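Local coordinates for protein methyltransferase (PDB 3GIW) that is of unproven function but binds S-adenosyl-L-homocysteine and is probably an S-adenosylmethionine-dependent methyltransferase, at residues R26-I31 / R60-W65; D41-D46 / A218-P223; M66-A71 / H253-T258; G201-E204 / E209-R212. All coordinates share one frame; numbering follows the deposited sequence. Where two conformers were deposited one is given.

Interaction 1. Residues R26-I31 / R60-W65; sequences RIYDYI and RANRDW
Y28 reaches from helix 24-31 to helix 55-75 and sets its hydroxyl between N62 and R63. With CG anti to the backbone N (chi1 -179°), the ring stands out from its own helix, and its OH end meets the surface of helix 55-75. In one of two conformers of Y28, N62 ND2 donates to Y28 OH at 3.1 Å in a nearly straight bond, 165° at the hydrogen. The hydroxyl lies in the amide plane of N62, while the tyrosine ring stands almost perpendicular to that amide. R63 supplies the carbon side of this close part: its CB lies 3.4 Å from Y28 OH. N62 OD1 is hydrogen-bonded to S199, so the amide is gripped at both ends and its rotation fixed. The axes of 26-31 and 60-65 pass 11.3 Å apart, and the long Y28 side chain spans much of that distance. Y28, N62 and R63 all bind S-adenosyl-L-homocysteine in this protein, and the contact is part of the cofactor pocket of a Rossmann-type methyltransferase fold. A glycerol lies by R63 and an unidentified ligand by Y28. The looser side is at R60, an exposed residue. In one of its two conformers the chain bends at chi3 and NH1 comes to 2.9 Å from I31 O, a doubtful approach. The I31 side chain leads away from this segment and packs on L55, P56 and M59.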
# COMPACT_ATOMS: atom_id res chain seq x y z
N ARG A 26 -2.22 12.54 0.57
CA ARG A 26 -1.73 13.81 0.06
C ARG A 26 -0.39 14.22 0.69
O ARG A 26 0.48 14.78 0.01
CB ARG A 26 -2.79 14.92 0.29
CG ARG A 26 -4.17 14.58 -0.32
CD ARG A 26 -5.25 15.57 0.09
NE ARG A 26 -6.58 14.94 0.04
CZ ARG A 26 -7.72 15.62 0.26
NH1 ARG A 26 -7.66 16.92 0.58
NH2 ARG A 26 -8.89 15.00 0.18
N ILE A 27 -0.21 13.94 1.99
CA ILE A 27 1.12 14.13 2.60
C ILE A 27 2.15 13.26 1.89
O ILE A 27 3.26 13.71 1.57
CB ILE A 27 1.09 13.77 4.12
CG1 ILE A 27 0.22 14.76 4.90
CG2 ILE A 27 2.51 13.70 4.70
CD1 ILE A 27 -0.16 14.30 6.31
N TYR A 28 1.80 12.00 1.65
CA TYR A 28 2.73 11.07 1.00
C TYR A 28 3.11 11.63 -0.39
O TYR A 28 4.30 11.70 -0.77
CB TYR A 28 2.06 9.71 0.90
CG TYR A 28 2.85 8.60 0.27
CD1 TYR A 28 2.76 8.34 -1.09
CD2 TYR A 28 3.62 7.73 1.04
CE1 TYR A 28 3.46 7.28 -1.65
CE2 TYR A 28 4.29 6.67 0.48
CZ TYR A 28 4.21 6.44 -0.86
OH TYR A 28 4.89 5.35 -1.38
N ASP A 29 2.10 12.07 -1.16
CA ASP A 29 2.39 12.61 -2.47
C ASP A 29 3.28 13.85 -2.41
O ASP A 29 4.21 13.98 -3.21
CB ASP A 29 1.09 12.91 -3.23
CG ASP A 29 1.29 13.01 -4.73
OD1 ASP A 29 1.78 12.04 -5.32
OD2 ASP A 29 0.93 14.04 -5.30
N TYR A 30 2.99 14.76 -1.49
CA TYR A 30 3.83 15.95 -1.26
C TYR A 30 5.28 15.52 -1.04
O TYR A 30 6.21 16.00 -1.72
CB TYR A 30 3.31 16.77 -0.08
CG TYR A 30 4.30 17.81 0.37
CD1 TYR A 30 4.64 18.87 -0.45
CD2 TYR A 30 4.93 17.71 1.61
CE1 TYR A 30 5.55 19.81 -0.05
CE2 TYR A 30 5.84 18.64 2.03
CZ TYR A 30 6.15 19.71 1.19
OH TYR A 30 7.09 20.67 1.58
N ILE A 31 5.49 14.60 -0.10
CA ILE A 31 6.85 14.20 0.27
C ILE A 31 7.60 13.51 -0.88
O ILE A 31 8.79 13.74 -1.00
CB ILE A 31 6.81 13.34 1.55
CG1 ILE A 31 6.35 14.14 2.77
CG2 ILE A 31 8.16 12.57 1.79
CD1 ILE A 31 7.30 15.26 3.28
N ARG A 60 9.85 7.19 -0.34
CA ARG A 60 10.31 6.75 -1.64
C ARG A 60 10.64 5.24 -1.64
O ARG A 60 10.30 4.51 -2.61
CB ARG A 60 11.48 7.64 -2.06
CG ARG A 60 11.03 9.10 -2.36
CD ARG A 60 12.18 10.10 -2.53
NE ARG A 60 11.93 11.03 -3.65
CZ ARG A 60 11.45 12.28 -3.57
NH1 ARG A 60 11.14 12.85 -2.42
NH2 ARG A 60 11.28 12.97 -4.69
N ALA A 61 11.23 4.73 -0.56
CA ALA A 61 11.56 3.33 -0.48
C ALA A 61 10.30 2.45 -0.46
O ALA A 61 10.29 1.34 -1.00
CB ALA A 61 12.43 3.02 0.79
N ASN A 62 9.24 2.92 0.17
CA ASN A 62 7.98 2.17 0.16
C ASN A 62 7.41 2.08 -1.26
O ASN A 62 6.98 1.00 -1.70
CB ASN A 62 6.97 2.79 1.11
CG ASN A 62 5.60 2.12 1.01
OD1 ASN A 62 5.40 1.08 1.61
ND2 ASN A 62 4.72 2.68 0.19
N ARG A 63 7.45 3.19 -2.00
CA ARG A 63 6.98 3.17 -3.39
C ARG A 63 7.83 2.24 -4.23
O ARG A 63 7.30 1.45 -5.05
CB ARG A 63 6.89 4.58 -3.98
CG ARG A 63 6.10 4.61 -5.32
CD ARG A 63 4.60 4.42 -5.14
NE ARG A 63 3.91 4.29 -6.43
CZ ARG A 63 2.58 4.29 -6.57
NH1 ARG A 63 1.79 4.43 -5.51
NH2 ARG A 63 2.04 4.14 -7.79
N ASP A 64 9.16 2.29 -4.09
CA ASP A 64 10.06 1.44 -4.86
C ASP A 64 9.80 -0.05 -4.55
O ASP A 64 9.82 -0.90 -5.45
CB ASP A 64 11.53 1.77 -4.53
CG ASP A 64 12.00 3.11 -5.10
OD1 ASP A 64 11.35 3.67 -5.99
OD2 ASP A 64 13.04 3.61 -4.62
N TRP A 65 9.52 -0.35 -3.28
CA TRP A 65 9.19 -1.69 -2.83
C TRP A 65 7.92 -2.17 -3.54
O TRP A 65 7.89 -3.31 -4.03
CB TRP A 65 9.04 -1.77 -1.28
CG TRP A 65 8.68 -3.17 -0.85
CD1 TRP A 65 9.52 -4.19 -0.65
CD2 TRP A 65 7.35 -3.69 -0.66
NE1 TRP A 65 8.82 -5.34 -0.34
CE2 TRP A 65 7.49 -5.05 -0.35
CE3 TRP A 65 6.07 -3.14 -0.72
CZ2 TRP A 65 6.38 -5.87 -0.12
CZ3 TRP A 65 5.00 -3.98 -0.53
CH2 TRP A 65 5.16 -5.30 -0.20

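Interaction 2. Residues D41-D46 / A218-P223; sequences DKEAGD and AARNMP
R220 lays its CD and NE against the methyl of A44 and turns the edge of its guanidinium to E43. A44 CB is 3.6 Å from R220 CD, and A44 CA lies over one face of the guanidinium. The arginine is extended from CG to NE, which carries the charged group across to helix 39-51. There it grips the carboxylate side-on in a salt bridge. R220 NH2 donates to E43 OE2 at 3.1 Å and to E43 OE1 at 3.1 Å. R220 NE gives a longer bond of 3.3 Å to E43 OE1. Both carboxylate oxygens lie close to the guanidinium plane and are met on their syn sides. The carboxylate and guanidinium planes are 25° apart. E43 bends at chi2 (-85°) to present its oxygens this way. Water 1 donates to E43 OE1 at 2.6 Å. The guanidinium has a second acidic partner, E216, which forms a salt bridge with NH1 from helix 207-219. An alanine in place of R220 would probably leave E43 and E216 without their shared positive mate and remove one of the groups packed on the A44 methyl. I27 and A22 also touch A44. Just after R220 the chain turns at N221, which has positive phi: M222 N bonds to Y217 O, and N221 N to A218 O. R220 therefore reaches out from the Schellman motif that ends helix 207-219, and ties that helix end to helix 39-51.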
# COMPACT_ATOMS: atom_id res chain seq x y z
N ASP A 41 -1.43 19.83 3.88
CA ASP A 41 -0.59 18.64 3.68
C ASP A 41 0.90 18.97 3.70
O ASP A 41 1.72 18.26 4.29
CB ASP A 41 -0.95 17.96 2.37
CG ASP A 41 -2.41 17.61 2.29
OD1 ASP A 41 -2.89 16.86 3.17
OD2 ASP A 41 -3.04 18.11 1.32
N LYS A 42 1.28 20.07 3.05
CA LYS A 42 2.66 20.56 3.11
C LYS A 42 3.09 20.90 4.55
O LYS A 42 4.20 20.59 4.98
CB LYS A 42 2.82 21.80 2.22
CG LYS A 42 4.16 22.48 2.34
CD LYS A 42 4.29 23.54 1.26
CE LYS A 42 5.71 23.96 1.02
NZ LYS A 42 6.45 24.32 2.23
N GLU A 43 2.22 21.56 5.31
CA GLU A 43 2.56 21.95 6.67
C GLU A 43 2.82 20.71 7.52
O GLU A 43 3.77 20.67 8.32
CB GLU A 43 1.44 22.79 7.27
CG GLU A 43 1.70 23.36 8.69
CD GLU A 43 1.40 22.40 9.84
OE1 GLU A 43 0.61 21.45 9.68
OE2 GLU A 43 1.95 22.62 10.94
N ALA A 44 1.95 19.71 7.39
CA ALA A 44 2.13 18.43 8.07
C ALA A 44 3.43 17.75 7.65
O ALA A 44 4.23 17.35 8.52
CB ALA A 44 0.92 17.52 7.81
N GLY A 45 3.66 17.59 6.34
CA GLY A 45 4.88 16.93 5.88
C GLY A 45 6.14 17.63 6.33
O GLY A 45 7.12 16.97 6.69
N ASP A 46 6.13 18.96 6.28
CA ASP A 46 7.30 19.74 6.71
C ASP A 46 7.54 19.59 8.22
O ASP A 46 8.69 19.43 8.64
CB ASP A 46 7.14 21.21 6.32
CG ASP A 46 7.29 21.45 4.84
OD1 ASP A 46 7.73 20.56 4.10
OD2 ASP A 46 7.00 22.60 4.41
N ALA A 218 -1.26 11.74 14.77
CA ALA A 218 -2.36 11.71 15.76
C ALA A 218 -2.87 13.12 16.06
O ALA A 218 -4.08 13.30 16.18
CB ALA A 218 -1.94 10.99 17.03
N ALA A 219 -1.97 14.12 16.12
CA ALA A 219 -2.37 15.49 16.43
C ALA A 219 -3.22 16.11 15.33
O ALA A 219 -3.99 17.07 15.56
CB ALA A 219 -1.13 16.34 16.67
N ARG A 220 -3.13 15.53 14.14
CA ARG A 220 -3.89 15.95 12.96
C ARG A 220 -4.98 14.93 12.59
O ARG A 220 -5.39 14.84 11.43
CB ARG A 220 -2.91 16.18 11.80
CG ARG A 220 -1.99 17.37 12.01
CD ARG A 220 -0.92 17.43 10.92
NE ARG A 220 -0.03 18.57 11.10
CZ ARG A 220 0.97 18.64 11.98
NH1 ARG A 220 1.19 17.65 12.84
NH2 ARG A 220 1.71 19.73 12.07
N ASN A 221 -5.46 14.20 13.61
CA ASN A 221 -6.62 13.31 13.46
C ASN A 221 -6.38 12.10 12.55
O ASN A 221 -7.32 11.57 11.94
CB ASN A 221 -7.84 14.13 12.97
CG ASN A 221 -9.17 13.43 13.24
OD1 ASN A 221 -9.38 12.84 14.29
ND2 ASN A 221 -10.08 13.52 12.27
N MSE A 222 -5.13 11.63 12.49
CA MSE A 222 -4.77 10.43 11.75
C MSE A 222 -3.95 9.51 12.65
O MSE A 222 -2.78 9.24 12.36
CB MSE A 222 -3.94 10.79 10.51
CG MSE A 222 -4.66 11.66 9.50
SE MSE A 222 -3.52 12.35 8.08
CE MSE A 222 -2.59 13.73 9.23
N PRO A 223 -4.59 8.98 13.71
CA PRO A 223 -3.76 8.17 14.61
C PRO A 223 -3.23 6.89 13.93
O PRO A 223 -3.86 6.32 13.02
CB PRO A 223 -4.71 7.83 15.76
CG PRO A 223 -6.07 7.89 15.15
CD PRO A 223 -6.00 9.03 14.14
O HOH W 1 -1.54 20.36 8.78

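Interaction 3. Residues M66-A71 / H253-T258; sequences MNRAVA and HPDAAT
R68 of helix 55-75 meets the loop 253-258 with its guanidinium and the carbon next to it. R68 NE points to H253 O at 3.0 Å, but the bond is weak, with only 123° at the hydrogen. That oxygen lies near the guanidinium plane. The stronger bond of this group runs from R68 NH2 to W252 O. T258 covers one face: its OG1 sits 3.6 Å above the plane, toward the rim. D255 comes alongside the chain, with OD2 3.7 Å from R68 CD. Water 2 accepts from R68 NH1 at 3.0 Å and gives a weak bond to D255 OD2. The bend of R68 at chi3 (-54°) turns the guanidinium into this corner. The loop joins the last two strands of the Rossmann-type sheet, 240-248 and 269-275, and R68 fastens it to the helix. A leucine in place of R68 would probably leave the carbonyls of H253 and W252 without this donor and open a gap beside T258. A type I turn from D255 to T258 shapes the loop, and D255 N donates to T258 OG1 at 2.8 Å. H253 is anchored by NE2 to E243 O, and its ring meets that of H72.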
# COMPACT_ATOMS: atom_id res chain seq x y z
N MSE A 66 6.89 -1.34 -3.60
CA MSE A 66 5.67 -1.74 -4.32
C MSE A 66 6.03 -2.16 -5.74
O MSE A 66 5.55 -3.17 -6.23
CB MSE A 66 4.64 -0.58 -4.37
CG MSE A 66 3.36 -0.95 -5.13
SE MSE A 66 3.39 -0.65 -7.07
CE MSE A 66 2.86 1.16 -7.11
N ASN A 67 6.86 -1.36 -6.40
CA ASN A 67 7.25 -1.65 -7.77
C ASN A 67 7.90 -3.04 -7.86
O ASN A 67 7.57 -3.83 -8.75
CB ASN A 67 8.22 -0.60 -8.34
CG ASN A 67 7.63 0.80 -8.47
OD1 ASN A 67 6.44 1.03 -8.35
ND2 ASN A 67 8.50 1.73 -8.80
N ARG A 68 8.84 -3.36 -6.97
CA ARG A 68 9.52 -4.65 -7.01
C ARG A 68 8.57 -5.80 -6.63
O ARG A 68 8.64 -6.87 -7.24
CB ARG A 68 10.76 -4.65 -6.10
CG ARG A 68 11.77 -3.61 -6.47
CD ARG A 68 13.12 -3.85 -5.83
NE ARG A 68 13.11 -4.00 -4.38
CZ ARG A 68 12.95 -3.01 -3.51
NH1 ARG A 68 12.77 -1.76 -3.92
NH2 ARG A 68 12.90 -3.26 -2.21
N ALA A 69 7.68 -5.59 -5.66
CA ALA A 69 6.74 -6.63 -5.25
C ALA A 69 5.75 -6.96 -6.37
O ALA A 69 5.49 -8.15 -6.65
CB ALA A 69 6.04 -6.26 -3.96
N VAL A 70 5.20 -5.93 -7.03
CA VAL A 70 4.25 -6.17 -8.11
C VAL A 70 4.93 -6.82 -9.30
O VAL A 70 4.37 -7.77 -9.91
CB VAL A 70 3.53 -4.86 -8.49
CG1 VAL A 70 2.68 -5.02 -9.78
CG2 VAL A 70 2.63 -4.39 -7.31
N ALA A 71 6.15 -6.38 -9.64
CA ALA A 71 6.91 -7.04 -10.70
C ALA A 71 7.18 -8.53 -10.40
O ALA A 71 6.97 -9.39 -11.26
CB ALA A 71 8.22 -6.29 -10.93
N HIS A 253 14.33 -8.14 -1.85
CA HIS A 253 14.73 -8.27 -3.26
C HIS A 253 15.32 -6.95 -3.81
O HIS A 253 14.84 -6.40 -4.82
CB HIS A 253 13.56 -8.75 -4.13
CG HIS A 253 13.03 -10.11 -3.78
ND1 HIS A 253 12.72 -11.05 -4.74
CD2 HIS A 253 12.73 -10.68 -2.59
CE1 HIS A 253 12.28 -12.16 -4.15
NE2 HIS A 253 12.30 -11.97 -2.84
N PRO A 254 16.36 -6.42 -3.15
CA PRO A 254 16.89 -5.13 -3.58
C PRO A 254 17.53 -5.21 -4.98
O PRO A 254 18.07 -6.26 -5.35
CB PRO A 254 17.93 -4.81 -2.50
CG PRO A 254 18.38 -6.15 -2.01
CD PRO A 254 17.11 -6.98 -2.00
N ASP A 255 17.44 -4.13 -5.74
CA ASP A 255 18.22 -3.95 -6.97
C ASP A 255 19.61 -3.46 -6.58
O ASP A 255 19.88 -3.19 -5.40
CB ASP A 255 17.58 -2.89 -7.88
CG ASP A 255 16.21 -3.27 -8.37
OD1 ASP A 255 16.00 -4.45 -8.73
OD2 ASP A 255 15.33 -2.37 -8.41
N ALA A 256 20.50 -3.32 -7.56
CA ALA A 256 21.86 -2.84 -7.30
C ALA A 256 21.91 -1.52 -6.51
O ALA A 256 22.83 -1.32 -5.70
CB ALA A 256 22.64 -2.70 -8.61
N ALA A 257 20.93 -0.64 -6.72
CA ALA A 257 20.91 0.68 -6.06
C ALA A 257 19.89 0.82 -4.92
O ALA A 257 19.85 1.87 -4.26
CB ALA A 257 20.65 1.77 -7.11
N THR A 258 19.10 -0.21 -4.66
CA THR A 258 17.99 -0.10 -3.70
C THR A 258 18.35 0.49 -2.32
O THR A 258 17.58 1.30 -1.78
CB THR A 258 17.28 -1.46 -3.48
OG1 THR A 258 16.48 -1.78 -4.62
CG2 THR A 258 16.39 -1.42 -2.20
O HOH W 2 13.21 -0.55 -6.59

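Interaction 4. Residues G201-E204 / E209-R212; sequences GTAE and EVGR
V210 CG1 is the branch that meets the loop 201-204, and it touches both T202 and A203. It lies 3.7 Å from the backbone oxygen T202 O and 3.9 Å from A203 CA. The methyl of A203 completes the contact, with A203 CB 4.0 Å from V210 CG1. All of this is van der Waals packing. The valine has chi1 172°, which puts CG1 opposite the backbone N and CG2 opposite the carbonyl carbon. In this rotamer CG1 is directed at the loop. CB of V210 already points toward the loop from the helix, and the side chain is buried. W52 and L226 also pack against it, and an unidentified ligand is bound nearby.

T202 turns its side chain the other way. Its CB points away from helix 207-219, and only its backbone oxygen serves the valine. The threonine has chi1 178°, and its OG1 accepts from E204 N at 3.1 Å, with 169° at the hydrogen. This is an ST turn, and it bends the chain just after strand 195-201. The same OG1 is also bonded to R227 O, so two bonds hold the threonine rotation. E204 points away from the helix as well. With the T202 and E204 side chains directed away from the helix, the small A203 is left beside the valine. The CA atoms of A203 and V210 are 5.6 Å apart. The arrangement is a short strand-to-helix connection of a Rossmann-type fold, in which V210 in the first turn of helix 207-219 packs back on the loop that leads into it.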
# COMPACT_ATOMS: atom_id res chain seq x y z
N GLY A 201 3.94 -0.31 8.90
CA GLY A 201 4.75 0.70 9.61
C GLY A 201 5.25 0.17 10.96
O GLY A 201 4.53 -0.58 11.67
N THR A 202 6.49 0.50 11.30
CA THR A 202 7.14 0.09 12.54
C THR A 202 7.98 1.24 13.12
O THR A 202 8.53 2.03 12.37
CB THR A 202 8.04 -1.15 12.34
OG1 THR A 202 8.69 -1.48 13.58
CG2 THR A 202 9.09 -0.91 11.25
N ALA A 203 8.05 1.33 14.45
CA ALA A 203 8.97 2.24 15.15
C ALA A 203 10.26 1.60 15.65
O ALA A 203 11.07 2.27 16.30
CB ALA A 203 8.28 2.92 16.33
N GLU A 204 10.46 0.32 15.37
CA GLU A 204 11.56 -0.40 16.02
C GLU A 204 12.94 0.16 15.70
O GLU A 204 13.83 0.11 16.54
CB GLU A 204 11.49 -1.89 15.70
CG GLU A 204 10.22 -2.59 16.18
CD GLU A 204 10.39 -4.09 16.25
OE1 GLU A 204 10.88 -4.62 17.28
OE2 GLU A 204 10.01 -4.74 15.25
N GLU A 209 12.38 9.30 16.74
CA GLU A 209 12.00 10.10 15.54
C GLU A 209 10.68 9.61 14.92
O GLU A 209 9.80 10.40 14.61
CB GLU A 209 13.11 10.05 14.48
CG GLU A 209 14.42 10.70 14.92
CD GLU A 209 15.37 9.80 15.73
OE1 GLU A 209 15.11 8.59 15.91
OE2 GLU A 209 16.40 10.33 16.23
N VAL A 210 10.54 8.30 14.76
CA VAL A 210 9.31 7.72 14.22
C VAL A 210 8.14 7.90 15.19
O VAL A 210 7.01 8.24 14.76
CB VAL A 210 9.51 6.28 13.74
CG1 VAL A 210 8.14 5.60 13.34
CG2 VAL A 210 10.50 6.31 12.61
N GLY A 211 8.39 7.72 16.49
CA GLY A 211 7.35 8.04 17.48
C GLY A 211 6.86 9.46 17.40
O GLY A 211 5.66 9.72 17.48
N ARG A 212 7.78 10.42 17.27
CA ARG A 212 7.39 11.82 17.13
C ARG A 212 6.55 12.05 15.86
O ARG A 212 5.55 12.79 15.90
CB ARG A 212 8.63 12.73 17.17
CG ARG A 212 9.30 12.84 18.54
CD ARG A 212 8.49 13.75 19.43
NE ARG A 212 8.62 15.14 19.00
CZ ARG A 212 8.15 16.20 19.66
NH1 ARG A 212 7.53 16.06 20.83
NH2 ARG A 212 8.32 17.42 19.16

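In the fold
Interaction 4 is the buried contact of the set, and it is van der Waals packing, without a polar bond across the segments. Interaction 2 is partly buried and rests on a salt bridge. Interactions 1 and 3 lie at the surface and use polar side chains. Both draw on helix 55-75, in adjoining segments: the first faces the cofactor pocket, the second a loop near the sheet's end. Interactions 2 and 4 share helix 207-219, one at its end and one near its start. Interactions 1 and 2 touch directly, through Y30 OH and D46 OD1 and through I27 on A44. Interactions 2 and 3 are farthest apart, with centres about 29 Å from each other.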